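Local coordinates for 6-aminohexanoate-cyclic-dimer hydrolase (Arthrobacter sp., PDB 3A2Q), which hydrolyses the cyclic dimer of 6-aminohexanoate, a nylon-6 by-product, at an amide bond to give the linear dimer, at residues S150-S154 / A166-D170; A174-A179 / E212-A216; V185-R191 / G432-L438. The protein carries 1 engineered substitution. All coordinates share one frame; numbering follows the deposited sequence.

Contact 1: S150-S154 / A166-D170. With ACA (6-aminohexanoic acid), chain B; ACA (6-aminohexanoic acid), chain C.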
ATOM      1  N   SER A 150       5.803   2.657   2.078  1.00 24.63           N
ATOM      2  CA  SER A 150       6.935   1.737   1.933  1.00 27.26           C
ATOM      3  C   SER A 150       6.797   0.690   0.825  1.00 26.81           C
ATOM      4  O   SER A 150       7.780   0.053   0.450  1.00 28.10           O
ATOM      5  CB  SER A 150       7.203   1.038   3.272  1.00 28.35           C
ATOM      6  OG  SER A 150       6.031   0.403   3.767  1.00 24.87           O
ATOM      7  N   SER A 151       5.592   0.504   0.294  1.00 24.19           N
ATOM      8  CA  SER A 151       5.401  -0.481  -0.767  1.00 22.51           C
ATOM      9  C   SER A 151       5.756   0.113  -2.130  1.00 27.16           C
ATOM     10  O   SER A 151       5.089  -0.159  -3.128  1.00 26.88           O
ATOM     11  CB  SER A 151       3.953  -0.969  -0.777  1.00 25.90           C
ATOM     12  OG  SER A 151       3.565  -1.420   0.512  1.00 22.43           O
ATOM     13  N   GLY A 152       6.824   0.913  -2.162  1.00 25.63           N
ATOM     14  CA  GLY A 152       7.253   1.566  -3.390  1.00 25.01           C
ATOM     15  C   GLY A 152       7.596   0.657  -4.557  1.00 25.14           C
ATOM     16  O   GLY A 152       7.331   0.999  -5.708  1.00 29.48           O
ATOM     17  N   GLY A 153       8.191  -0.496  -4.271  1.00 25.75           N
ATOM     18  CA  GLY A 153       8.542  -1.426  -5.329  1.00 25.18           C
ATOM     19  C   GLY A 153       7.323  -1.995  -6.033  1.00 26.68           C
ATOM     20  O   GLY A 153       7.309  -2.138  -7.253  1.00 25.16           O
ATOM     21  N   SER A 154       6.287  -2.316  -5.266  1.00 29.34           N
ATOM     22  CA  SER A 154       5.076  -2.868  -5.852  1.00 26.82           C
ATOM     23  C   SER A 154       4.349  -1.806  -6.660  1.00 25.46           C
ATOM     24  O   SER A 154       3.851  -2.089  -7.747  1.00 23.52           O
ATOM     25  CB  SER A 154       4.160  -3.427  -4.760  1.00 26.32           C
ATOM     26  OG  SER A 154       4.748  -4.564  -4.154  1.00 30.05           O
ATOM     27  N   ALA A 166      -0.219  -6.422  -7.552  1.00 25.51           N
ATOM     28  CA  ALA A 166       0.841  -6.677  -6.593  1.00 25.87           C
ATOM     29  C   ALA A 166       0.354  -6.468  -5.173  1.00 27.54           C
ATOM     30  O   ALA A 166      -0.669  -5.820  -4.936  1.00 27.39           O
ATOM     31  CB  ALA A 166       2.025  -5.764  -6.868  1.00 24.88           C
ATOM     32  N   HIS A 167       1.108  -7.025  -4.236  1.00 26.69           N
ATOM     33  CA  HIS A 167       0.806  -6.923  -2.821  1.00 26.58           C
ATOM     34  C   HIS A 167       1.669  -5.851  -2.155  1.00 26.56           C
ATOM     35  O   HIS A 167       2.701  -5.434  -2.690  1.00 24.96           O
ATOM     36  CB  HIS A 167       1.047  -8.281  -2.146  1.00 24.96           C
ATOM     37  CG  HIS A 167       1.383  -8.187  -0.689  1.00 27.94           C
ATOM     38  ND1 HIS A 167       2.633  -7.822  -0.235  1.00 27.46           N
ATOM     39  CD2 HIS A 167       0.625  -8.382   0.416  1.00 26.33           C
ATOM     40  CE1 HIS A 167       2.629  -7.796   1.086  1.00 29.53           C
ATOM     41  NE2 HIS A 167       1.421  -8.132   1.506  1.00 28.33           N
ATOM     42  N   GLY A 168       1.227  -5.418  -0.980  1.00 24.83           N
ATOM     43  CA  GLY A 168       1.946  -4.431  -0.207  1.00 25.41           C
ATOM     44  C   GLY A 168       1.226  -4.308   1.116  1.00 26.93           C
ATOM     45  O   GLY A 168       0.208  -4.971   1.328  1.00 25.73           O
ATOM     46  N   ASN A 169       1.765  -3.524   2.041  1.00 25.47           N
ATOM     47  CA  ASN A 169       1.063  -3.318   3.299  1.00 24.05           C
ATOM     48  C   ASN A 169       1.005  -1.830   3.561  1.00 25.84           C
ATOM     49  O   ASN A 169       1.724  -1.050   2.924  1.00 25.36           O
ATOM     50  CB  ASN A 169       1.671  -4.092   4.474  1.00 27.44           C
ATOM     51  CG  ASN A 169       3.136  -4.365   4.304  1.00 39.74           C
ATOM     52  OD1 ASN A 169       3.958  -3.451   4.349  1.00 40.18           O
ATOM     53  ND2 ASN A 169       3.480  -5.640   4.113  1.00 39.48           N
ATOM     54  N   ASP A 170       0.169  -1.444   4.512  1.00 23.62           N
ATOM     55  CA  ASP A 170      -0.094  -0.038   4.764  1.00 25.07           C
ATOM     56  C   ASP A 170      -0.324   0.231   6.255  1.00 25.16           C
ATOM     57  O   ASP A 170      -1.330  -0.202   6.817  1.00 22.59           O
ATOM     58  CB  ASP A 170      -1.348   0.293   3.931  1.00 17.84           C
ATOM     59  CG  ASP A 170      -1.658   1.760   3.854  1.00 17.90           C
ATOM     60  OD1 ASP A 170      -1.687   2.425   4.907  1.00 20.25           O
ATOM     61  OD2 ASP A 170      -1.899   2.245   2.724  1.00 20.46           O
TER
HETATM   62  C   ACA B 601       6.570   1.606  10.998  1.00 50.99           C
HETATM   63  O   ACA B 601       7.721   1.589  10.563  1.00 60.10           O
HETATM   64  C2  ACA B 601       5.857   0.309  11.319  1.00 49.76           C
HETATM   65  C3  ACA B 601       6.037  -0.733  10.229  1.00 43.59           C
HETATM   66  C4  ACA B 601       4.932  -0.618   9.191  1.00 49.27           C
HETATM   67  C5  ACA B 601       5.464  -0.720   7.773  1.00 50.14           C
HETATM   68  C6  ACA B 601       4.483  -0.118   6.774  1.00 51.04           C
HETATM   69  N   ACA B 601       4.974   1.135   6.203  1.00 42.07           N
HETATM   70  C   ACA C 602       4.283   2.270   6.194  1.00 38.12           C
HETATM   71  O   ACA C 602       3.060   2.307   6.352  1.00 31.11           O
HETATM   72  C2  ACA C 602       5.083   3.545   5.967  1.00 36.13           C
HETATM   73  C3  ACA C 602       5.008   4.515   7.142  1.00 39.61           C
HETATM   74  C4  ACA C 602       6.021   4.188   8.241  1.00 41.85           C
HETATM   75  C5  ACA C 602       5.495   4.604   9.616  1.00 47.58           C
HETATM   76  C6  ACA C 602       6.338   4.052  10.761  1.00 49.59           C
HETATM   77  N   ACA C 602       5.892   2.732  11.206  1.00 53.42           N

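Contact 2: A174-A179 / E212-A216. Engineered in segment 174-179: A174 (natural residue Ser). With ACA (6-aminohexanoic acid), chain C.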
ATOM      1  N   ALA A 174       1.337   3.248   3.355  1.00 22.75           N
ATOM      2  CA  ALA A 174       2.296   2.498   2.531  1.00 23.04           C
ATOM      3  C   ALA A 174       1.809   1.819   1.245  1.00 24.23           C
ATOM      4  O   ALA A 174       2.623   1.341   0.458  1.00 22.16           O
ATOM      5  CB  ALA A 174       3.038   1.486   3.401  1.00 25.86           C
ATOM      6  N   VAL A 175       0.499   1.724   1.040  1.00 23.67           N
ATOM      7  CA  VAL A 175       0.003   1.167  -0.219  1.00 20.55           C
ATOM      8  C   VAL A 175      -0.567   2.341  -1.014  1.00 19.05           C
ATOM      9  O   VAL A 175      -0.269   2.519  -2.197  1.00 21.18           O
ATOM     10  CB  VAL A 175      -1.109   0.107  -0.011  1.00 20.40           C
ATOM     11  CG1 VAL A 175      -1.957  -0.018  -1.274  1.00 20.59           C
ATOM     12  CG2 VAL A 175      -0.485  -1.241   0.311  1.00 22.56           C
ATOM     13  N   ARG A 176      -1.373   3.157  -0.347  1.00 18.94           N
ATOM     14  CA  ARG A 176      -1.995   4.306  -0.983  1.00 20.39           C
ATOM     15  C   ARG A 176      -0.990   5.341  -1.476  1.00 20.48           C
ATOM     16  O   ARG A 176      -1.151   5.888  -2.563  1.00 20.82           O
ATOM     17  CB  ARG A 176      -2.991   4.956  -0.020  1.00 18.85           C
ATOM     18  CG  ARG A 176      -4.226   4.093   0.251  1.00 20.59           C
ATOM     19  CD  ARG A 176      -4.955   4.588   1.504  1.00 20.70           C
ATOM     20  NE  ARG A 176      -4.201   4.237   2.704  1.00 21.51           N
ATOM     21  CZ  ARG A 176      -4.342   4.830   3.888  1.00 17.72           C
ATOM     22  NH1 ARG A 176      -5.212   5.820   4.046  1.00 19.37           N
ATOM     23  NH2 ARG A 176      -3.603   4.432   4.916  1.00 21.70           N
ATOM     24  N   ILE A 177       0.056   5.600  -0.697  1.00 21.86           N
ATOM     25  CA  ILE A 177       1.061   6.586  -1.099  1.00 19.42           C
ATOM     26  C   ILE A 177       1.778   6.167  -2.388  1.00 22.02           C
ATOM     27  O   ILE A 177       1.816   6.931  -3.353  1.00 21.65           O
ATOM     28  CB  ILE A 177       2.072   6.846   0.055  1.00 18.13           C
ATOM     29  CG1 ILE A 177       1.333   7.516   1.220  1.00 21.14           C
ATOM     30  CG2 ILE A 177       3.203   7.757  -0.421  1.00 21.37           C
ATOM     31  CD1 ILE A 177       2.102   7.599   2.520  1.00 21.09           C
ATOM     32  N   PRO A 178       2.356   4.953  -2.427  1.00 21.29           N
ATOM     33  CA  PRO A 178       3.038   4.530  -3.655  1.00 24.86           C
ATOM     34  C   PRO A 178       2.086   4.510  -4.851  1.00 23.91           C
ATOM     35  O   PRO A 178       2.500   4.755  -5.979  1.00 24.47           O
ATOM     36  CB  PRO A 178       3.558   3.136  -3.309  1.00 25.56           C
ATOM     37  CG  PRO A 178       3.732   3.191  -1.820  1.00 29.84           C
ATOM     38  CD  PRO A 178       2.525   3.955  -1.358  1.00 24.37           C
ATOM     39  N   ALA A 179       0.812   4.201  -4.603  1.00 25.30           N
ATOM     40  CA  ALA A 179      -0.178   4.169  -5.676  1.00 22.20           C
ATOM     41  C   ALA A 179      -0.383   5.580  -6.217  1.00 22.70           C
ATOM     42  O   ALA A 179      -0.409   5.789  -7.424  1.00 20.71           O
ATOM     43  CB  ALA A 179      -1.517   3.605  -5.162  1.00 21.93           C
ATOM     44  N   GLU A 212      -2.721  -5.246   5.282  1.00 23.79           N
ATOM     45  CA  GLU A 212      -2.180  -5.753   4.025  1.00 23.89           C
ATOM     46  C   GLU A 212      -3.055  -5.072   2.978  1.00 27.32           C
ATOM     47  O   GLU A 212      -4.261  -4.896   3.193  1.00 24.06           O
ATOM     48  CB  GLU A 212      -2.309  -7.279   3.908  1.00 21.92           C
ATOM     49  CG  GLU A 212      -1.515  -8.047   4.954  1.00 27.05           C
ATOM     50  CD  GLU A 212      -0.098  -7.520   5.113  1.00 31.97           C
ATOM     51  OE1 GLU A 212       0.247  -7.085   6.232  1.00 33.21           O
ATOM     52  OE2 GLU A 212       0.667  -7.540   4.120  1.00 28.69           O
ATOM     53  N   GLY A 213      -2.452  -4.683   1.856  1.00 24.46           N
ATOM     54  CA  GLY A 213      -3.187  -3.985   0.816  1.00 26.64           C
ATOM     55  C   GLY A 213      -2.980  -4.521  -0.586  1.00 27.28           C
ATOM     56  O   GLY A 213      -2.225  -5.477  -0.791  1.00 25.67           O
ATOM     57  N   LEU A 214      -3.623  -3.874  -1.556  1.00 25.12           N
ATOM     58  CA  LEU A 214      -3.586  -4.323  -2.945  1.00 25.37           C
ATOM     59  C   LEU A 214      -3.318  -3.231  -3.969  1.00 23.63           C
ATOM     60  O   LEU A 214      -3.771  -2.091  -3.811  1.00 21.77           O
ATOM     61  CB  LEU A 214      -4.922  -4.988  -3.279  1.00 23.00           C
ATOM     62  CG  LEU A 214      -5.379  -6.057  -2.284  1.00 24.05           C
ATOM     63  CD1 LEU A 214      -6.855  -6.358  -2.496  1.00 22.66           C
ATOM     64  CD2 LEU A 214      -4.524  -7.305  -2.444  1.00 22.53           C
ATOM     65  N   PHE A 215      -2.599  -3.611  -5.029  1.00 26.32           N
ATOM     66  CA  PHE A 215      -2.237  -2.726  -6.136  1.00 26.64           C
ATOM     67  C   PHE A 215      -2.786  -3.294  -7.441  1.00 26.42           C
ATOM     68  O   PHE A 215      -2.723  -4.499  -7.660  1.00 25.99           O
ATOM     69  CB  PHE A 215      -0.714  -2.648  -6.297  1.00 26.43           C
ATOM     70  CG  PHE A 215      -0.028  -1.778  -5.295  1.00 19.16           C
ATOM     71  CD1 PHE A 215      -0.083  -0.390  -5.405  1.00 22.50           C
ATOM     72  CD2 PHE A 215       0.708  -2.343  -4.261  1.00 19.51           C
ATOM     73  CE1 PHE A 215       0.591   0.427  -4.494  1.00 24.20           C
ATOM     74  CE2 PHE A 215       1.386  -1.538  -3.344  1.00 28.75           C
ATOM     75  CZ  PHE A 215       1.328  -0.152  -3.463  1.00 21.87           C
ATOM     76  N   ALA A 216      -3.290  -2.417  -8.306  1.00 27.83           N
ATOM     77  CA  ALA A 216      -3.817  -2.798  -9.617  1.00 27.88           C
ATOM     78  C   ALA A 216      -4.015  -1.542 -10.472  1.00 26.76           C
ATOM     79  O   ALA A 216      -3.820  -0.422 -10.001  1.00 27.04           O
ATOM     80  CB  ALA A 216      -5.146  -3.546  -9.466  1.00 27.30           C
TER
HETATM   81  C   ACA C 602       4.283   2.270   6.194  1.00 38.12           C
HETATM   82  O   ACA C 602       3.060   2.307   6.352  1.00 31.11           O
HETATM   83  C2  ACA C 602       5.083   3.545   5.967  1.00 36.13           C
HETATM   84  C3  ACA C 602       5.008   4.515   7.142  1.00 39.61           C
HETATM   85  C4  ACA C 602       6.021   4.188   8.241  1.00 41.85           C
HETATM   86  C5  ACA C 602       5.495   4.604   9.616  1.00 47.58           C
HETATM   87  C6  ACA C 602       6.338   4.052  10.761  1.00 49.59           C
HETATM   88  N   ACA C 602       5.892   2.732  11.206  1.00 53.42           N

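Contact 3: V185-R191 / G432-L438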
ATOM      1  N   VAL A 185      -3.845   2.064  -8.897  1.00 23.21           N
ATOM      2  CA  VAL A 185      -4.861   1.968  -7.858  1.00 24.39           C
ATOM      3  C   VAL A 185      -4.287   1.252  -6.639  1.00 22.48           C
ATOM      4  O   VAL A 185      -3.712   0.173  -6.760  1.00 23.06           O
ATOM      5  CB  VAL A 185      -6.094   1.180  -8.340  1.00 24.90           C
ATOM      6  CG1 VAL A 185      -7.159   1.192  -7.254  1.00 23.23           C
ATOM      7  CG2 VAL A 185      -6.636   1.789  -9.619  1.00 23.12           C
ATOM      8  N   GLY A 186      -4.445   1.855  -5.464  1.00 23.23           N
ATOM      9  CA  GLY A 186      -3.939   1.240  -4.252  1.00 20.74           C
ATOM     10  C   GLY A 186      -5.000   1.239  -3.174  1.00 21.33           C
ATOM     11  O   GLY A 186      -5.491   2.298  -2.785  1.00 21.69           O
ATOM     12  N   LEU A 187      -5.362   0.057  -2.690  1.00 22.35           N
ATOM     13  CA  LEU A 187      -6.381  -0.040  -1.656  1.00 22.41           C
ATOM     14  C   LEU A 187      -5.908  -0.572  -0.319  1.00 19.67           C
ATOM     15  O   LEU A 187      -5.238  -1.606  -0.254  1.00 22.97           O
ATOM     16  CB  LEU A 187      -7.538  -0.928  -2.126  1.00 21.83           C
ATOM     17  CG  LEU A 187      -8.527  -1.346  -1.024  1.00 22.64           C
ATOM     18  CD1 LEU A 187      -9.435  -0.173  -0.677  1.00 21.81           C
ATOM     19  CD2 LEU A 187      -9.350  -2.534  -1.492  1.00 22.79           C
ATOM     20  N   LYS A 188      -6.245   0.158   0.745  1.00 19.23           N
ATOM     21  CA  LYS A 188      -5.984  -0.293   2.108  1.00 18.20           C
ATOM     22  C   LYS A 188      -7.403  -0.680   2.536  1.00 21.32           C
ATOM     23  O   LYS A 188      -8.246   0.188   2.793  1.00 19.70           O
ATOM     24  CB  LYS A 188      -5.512   0.831   3.032  1.00 21.39           C
ATOM     25  CG  LYS A 188      -5.284   0.329   4.467  1.00 20.11           C
ATOM     26  CD  LYS A 188      -5.288   1.453   5.502  1.00 19.25           C
ATOM     27  CE  LYS A 188      -6.684   1.995   5.756  1.00 24.46           C
ATOM     28  NZ  LYS A 188      -7.598   0.966   6.341  1.00 21.78           N
ATOM     29  N   PRO A 189      -7.699  -1.984   2.596  1.00 23.80           N
ATOM     30  CA  PRO A 189      -9.051  -2.383   2.995  1.00 22.36           C
ATOM     31  C   PRO A 189      -9.344  -2.120   4.462  1.00 24.67           C
ATOM     32  O   PRO A 189      -8.519  -1.576   5.197  1.00 23.70           O
ATOM     33  CB  PRO A 189      -9.086  -3.877   2.668  1.00 25.60           C
ATOM     34  CG  PRO A 189      -7.658  -4.294   2.823  1.00 29.06           C
ATOM     35  CD  PRO A 189      -6.875  -3.147   2.235  1.00 24.16           C
ATOM     36  N   THR A 190     -10.545  -2.498   4.871  1.00 22.29           N
ATOM     37  CA  THR A 190     -10.969  -2.357   6.255  1.00 22.07           C
ATOM     38  C   THR A 190     -10.028  -3.196   7.108  1.00 19.51           C
ATOM     39  O   THR A 190      -9.575  -4.252   6.674  1.00 21.43           O
ATOM     40  CB  THR A 190     -12.391  -2.912   6.430  1.00 19.44           C
ATOM     41  OG1 THR A 190     -13.298  -2.114   5.658  1.00 21.60           O
ATOM     42  CG2 THR A 190     -12.799  -2.905   7.900  1.00 21.00           C
ATOM     43  N   ARG A 191      -9.741  -2.732   8.316  1.00 22.56           N
ATOM     44  CA  ARG A 191      -8.874  -3.480   9.220  1.00 20.10           C
ATOM     45  C   ARG A 191      -9.473  -4.877   9.406  1.00 24.02           C
ATOM     46  O   ARG A 191     -10.675  -5.014   9.621  1.00 22.61           O
ATOM     47  CB  ARG A 191      -8.794  -2.758  10.573  1.00 22.61           C
ATOM     48  CG  ARG A 191      -8.112  -3.550  11.689  1.00 22.26           C
ATOM     49  CD  ARG A 191      -8.135  -2.750  12.985  1.00 26.31           C
ATOM     50  NE  ARG A 191      -7.281  -1.568  12.902  1.00 36.63           N
ATOM     51  CZ  ARG A 191      -7.569  -0.386  13.436  1.00 35.60           C
ATOM     52  NH1 ARG A 191      -8.705  -0.203  14.101  1.00 32.67           N
ATOM     53  NH2 ARG A 191      -6.710   0.616  13.313  1.00 37.91           N
ATOM     54  N   GLY A 432      -9.118   2.420  10.744  1.00 20.69           N
ATOM     55  CA  GLY A 432      -9.325   1.110  10.148  1.00 22.77           C
ATOM     56  C   GLY A 432     -10.304   1.105   8.982  1.00 22.63           C
ATOM     57  O   GLY A 432     -10.657   0.042   8.474  1.00 22.28           O
ATOM     58  N   GLN A 433     -10.742   2.285   8.549  1.00 20.30           N
ATOM     59  CA  GLN A 433     -11.687   2.378   7.440  1.00 22.00           C
ATOM     60  C   GLN A 433     -11.053   2.087   6.093  1.00 22.19           C
ATOM     61  O   GLN A 433      -9.879   2.377   5.871  1.00 23.33           O
ATOM     62  CB  GLN A 433     -12.317   3.764   7.400  1.00 21.55           C
ATOM     63  CG  GLN A 433     -13.189   4.061   8.590  1.00 21.93           C
ATOM     64  CD  GLN A 433     -13.422   5.542   8.760  1.00 26.56           C
ATOM     65  OE1 GLN A 433     -12.495   6.295   9.050  1.00 27.18           O
ATOM     66  NE2 GLN A 433     -14.658   5.972   8.577  1.00 31.80           N
ATOM     67  N   PRO A 434     -11.833   1.512   5.166  1.00 21.44           N
ATOM     68  CA  PRO A 434     -11.313   1.191   3.837  1.00 21.03           C
ATOM     69  C   PRO A 434     -11.048   2.498   3.088  1.00 20.05           C
ATOM     70  O   PRO A 434     -11.875   3.415   3.099  1.00 20.61           O
ATOM     71  CB  PRO A 434     -12.436   0.360   3.218  1.00 18.79           C
ATOM     72  CG  PRO A 434     -13.666   0.956   3.841  1.00 20.90           C
ATOM     73  CD  PRO A 434     -13.263   1.168   5.282  1.00 20.93           C
ATOM     74  N   ALA A 435      -9.890   2.588   2.444  1.00 18.82           N
ATOM     75  CA  ALA A 435      -9.521   3.805   1.729  1.00 17.89           C
ATOM     76  C   ALA A 435      -8.759   3.434   0.476  1.00 18.02           C
ATOM     77  O   ALA A 435      -7.808   2.652   0.524  1.00 20.65           O
ATOM     78  CB  ALA A 435      -8.658   4.699   2.621  1.00 20.37           C
ATOM     79  N   ILE A 436      -9.165   4.011  -0.646  1.00 20.10           N
ATOM     80  CA  ILE A 436      -8.529   3.692  -1.911  1.00 19.05           C
ATOM     81  C   ILE A 436      -7.984   4.932  -2.608  1.00 21.34           C
ATOM     82  O   ILE A 436      -8.570   6.014  -2.524  1.00 20.38           O
ATOM     83  CB  ILE A 436      -9.546   2.968  -2.841  1.00 22.82           C
ATOM     84  CG1 ILE A 436      -8.842   2.365  -4.056  1.00 23.30           C
ATOM     85  CG2 ILE A 436     -10.627   3.950  -3.291  1.00 25.47           C
ATOM     86  CD1 ILE A 436      -9.729   1.420  -4.843  1.00 25.38           C
ATOM     87  N   SER A 437      -6.837   4.779  -3.262  1.00 22.55           N
ATOM     88  CA  SER A 437      -6.248   5.884  -4.014  1.00 19.75           C
ATOM     89  C   SER A 437      -6.456   5.554  -5.490  1.00 21.84           C
ATOM     90  O   SER A 437      -6.091   4.467  -5.932  1.00 20.56           O
ATOM     91  CB  SER A 437      -4.749   6.008  -3.733  1.00 21.72           C
ATOM     92  OG  SER A 437      -4.205   7.102  -4.453  1.00 20.81           O
ATOM     93  N   LEU A 438      -7.052   6.486  -6.232  1.00 21.53           N
ATOM     94  CA  LEU A 438      -7.308   6.312  -7.660  1.00 22.38           C
ATOM     95  C   LEU A 438      -6.405   7.281  -8.418  1.00 22.57           C
ATOM     96  O   LEU A 438      -6.297   8.446  -8.044  1.00 22.86           O
ATOM     97  CB  LEU A 438      -8.776   6.622  -7.974  1.00 23.37           C
ATOM     98  CG  LEU A 438      -9.809   5.787  -7.208  1.00 22.96           C
ATOM     99  CD1 LEU A 438     -11.222   6.228  -7.601  1.00 26.76           C
ATOM    100  CD2 LEU A 438      -9.602   4.315  -7.515  1.00 22.81           C
TER

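Contact 1: S150-S154 / A166-D170
The S154 side chain lies over the strand at A166 and H167: its CB packs on A166 CB at 3.8 Å, while its OG donates to H167 O over 2.7 Å. That hydroxyl comes in almost head-on, with a C=O...donor angle of 172°, and it reaches there because OG stands beside the backbone N, anti to the carbonyl carbon (chi1 -68°). T118 OG1 is a second hydrogen-bond partner of the same hydroxyl. One turn earlier, S151 turns its OG onto the strand too. S151 OG accepts a bond from N169 N at 3.2 Å, bent to 139° at the hydrogen, and passes 3.5 Å from G168 CA. A side chain on G168 would point straight into this hydroxyl, and the glycine lets the segments close to this depth. Both S151 OG and N169 OD1 are also hydrogen-bonded to K72 NZ, which ties the two segments through one amine.

This serine- and glycine-rich approach to helix 152-159 is characteristic of the amidase family, whose catalytic Ser-cisSer-Lys triad includes a serine entered through a cis peptide bond. S150 is such a residue, and by similarity it belongs to the charge relay with K72. S150 OG accepts the N-H of the chain B 6-aminohexanoic acid, OG to N 2.8 Å, and is hydrogen-bonded to K72 NZ as well. One hydroxyl thus links the lysine and the substrate N-H, consistent with a role in moving protons between them when the natural serine stands at A174.

Contact 2: A174-A179 / E212-A216
G213 opens the contact by letting V175 come down on its backbone, with V175 CG2 3.9 Å from G213 CA. The glycine lies on strand 211-216 of the large mixed sheet of the amidase fold, and the partner is the turn into helix 176-182, so this is a helix start seated on a sheet. Any CB on G213 would run into V175 CG2, which makes the missing side chain a condition of the fit.

At L214 the backbone does the touching. Its side chain leaves the other way, toward I222 and L225 of helix 219-229, while its carbonyl O meets V175 CG1 at 3.7 Å.

F215 then supplies most of the surface that the strand segment gives to the contact. With CG beside the backbone N and anti to the carbonyl carbon (chi1 -77°), the ring swings back beneath the helix start. V175 CG1, itself anti to its backbone N, covers one face in a CH-pi contact, 4.2 Å from the ring centroid and only 19° off the normal. P178 CB approaches CZ obliquely at 4.0 Å, and A179 CB touches CE1. S154 and V158 of helix 152-159 also pack on F215, which thus joins two helices to the strand. Replacing F215 with an alanine would probably leave V175 CG1 without its aromatic face and open a gap beneath P178 and A179.

The engineered A174, a serine in the natural protein and by similarity the acyl-ester nucleophile, begins segment 174-179; its CB lies 3.1 Å from the O of the chain C 6-aminohexanoic acid. Nearer the strand, V175 O accepts the N-H of A179 while standing 3.2 Å from F215 CE1.

Contact 3: V185-R191 / G432-L438
Backbone hydrogen bonds join G186 to S437 and K188 to A435, each pair bonded in both directions; the shortest are S437 N to G186 O and A435 N to K188 O, both 2.9 Å. The L187 and I436 pair between them is non-hydrogen-bonded. Beyond the strands the pairing is resumed once, where R191 N donates to a lone pair of G432 O. CA-H...O contacts fill in between, among them T190 CA to G432 O and V185 CA to S437 O.

Strands 185-188 and 435-442 are thus antiparallel neighbours, their short segments at 172°, in the mixed sheet at the centre of the amidase fold. About 240 residues of chain separate them, so the contact closes a long excursion.

Apolar contacts gather on the face of L187 and I436, which L463 of helix 460-473 covers. L187 CD1 meets I436 CB at 3.8 Å. The V185 and I436 side chains cross at a slant, CG1 of V185 3.5 Å from CD1 of I436 and also touching L438 CD2. T190 and P434 lie side by side pointing the same way, with T190 OG1 3.3 Å from P434 CD; that hydroxyl is held by E460 and G458 N.

Charged groups work on backbone carbonyls. K188 starts extended, then bends at chi3 and chi4 (73° and 63°), which brings K188 NZ to 2.7 Å from Q433 O, above that carbonyl's plane, and to 2.9 Å from P189 O. R191 spreads one guanidinium face over G432 CA, 4.0 Å below its centre. G432 follows helix 427-431 with positive phi; a CB there would jam against the preceding carbonyl O, which by itself calls for glycine, and would also come tight against R191 NH1. R191 NH2 bonds V430 O and NE bonds G208 O.

The three contacts sit on neighbouring strands of one sheet; contacts 1 and 2 reach the chain C 6-aminohexanoic acid, and contact 3 lies farther along. Contacts 1 and 2, their centres about 5 Å apart, are joined by G168 O and G213 N, 2.7 Å apart and probably hydrogen-bonded, and by a salt bridge from D170 OD1 to R176 NH2. They meet at the active site assigned by similarity, where S150 OG is 3.2 Å from CB of the engineered A174. Contact 3, centred about 8 Å from contact 2, continues the sheet through a probable A216 O to V185 N bond of 2.7 Å. K188 and the nearest ligand atom are about 8 Å apart, yet K188 CD packs against D170 OD1.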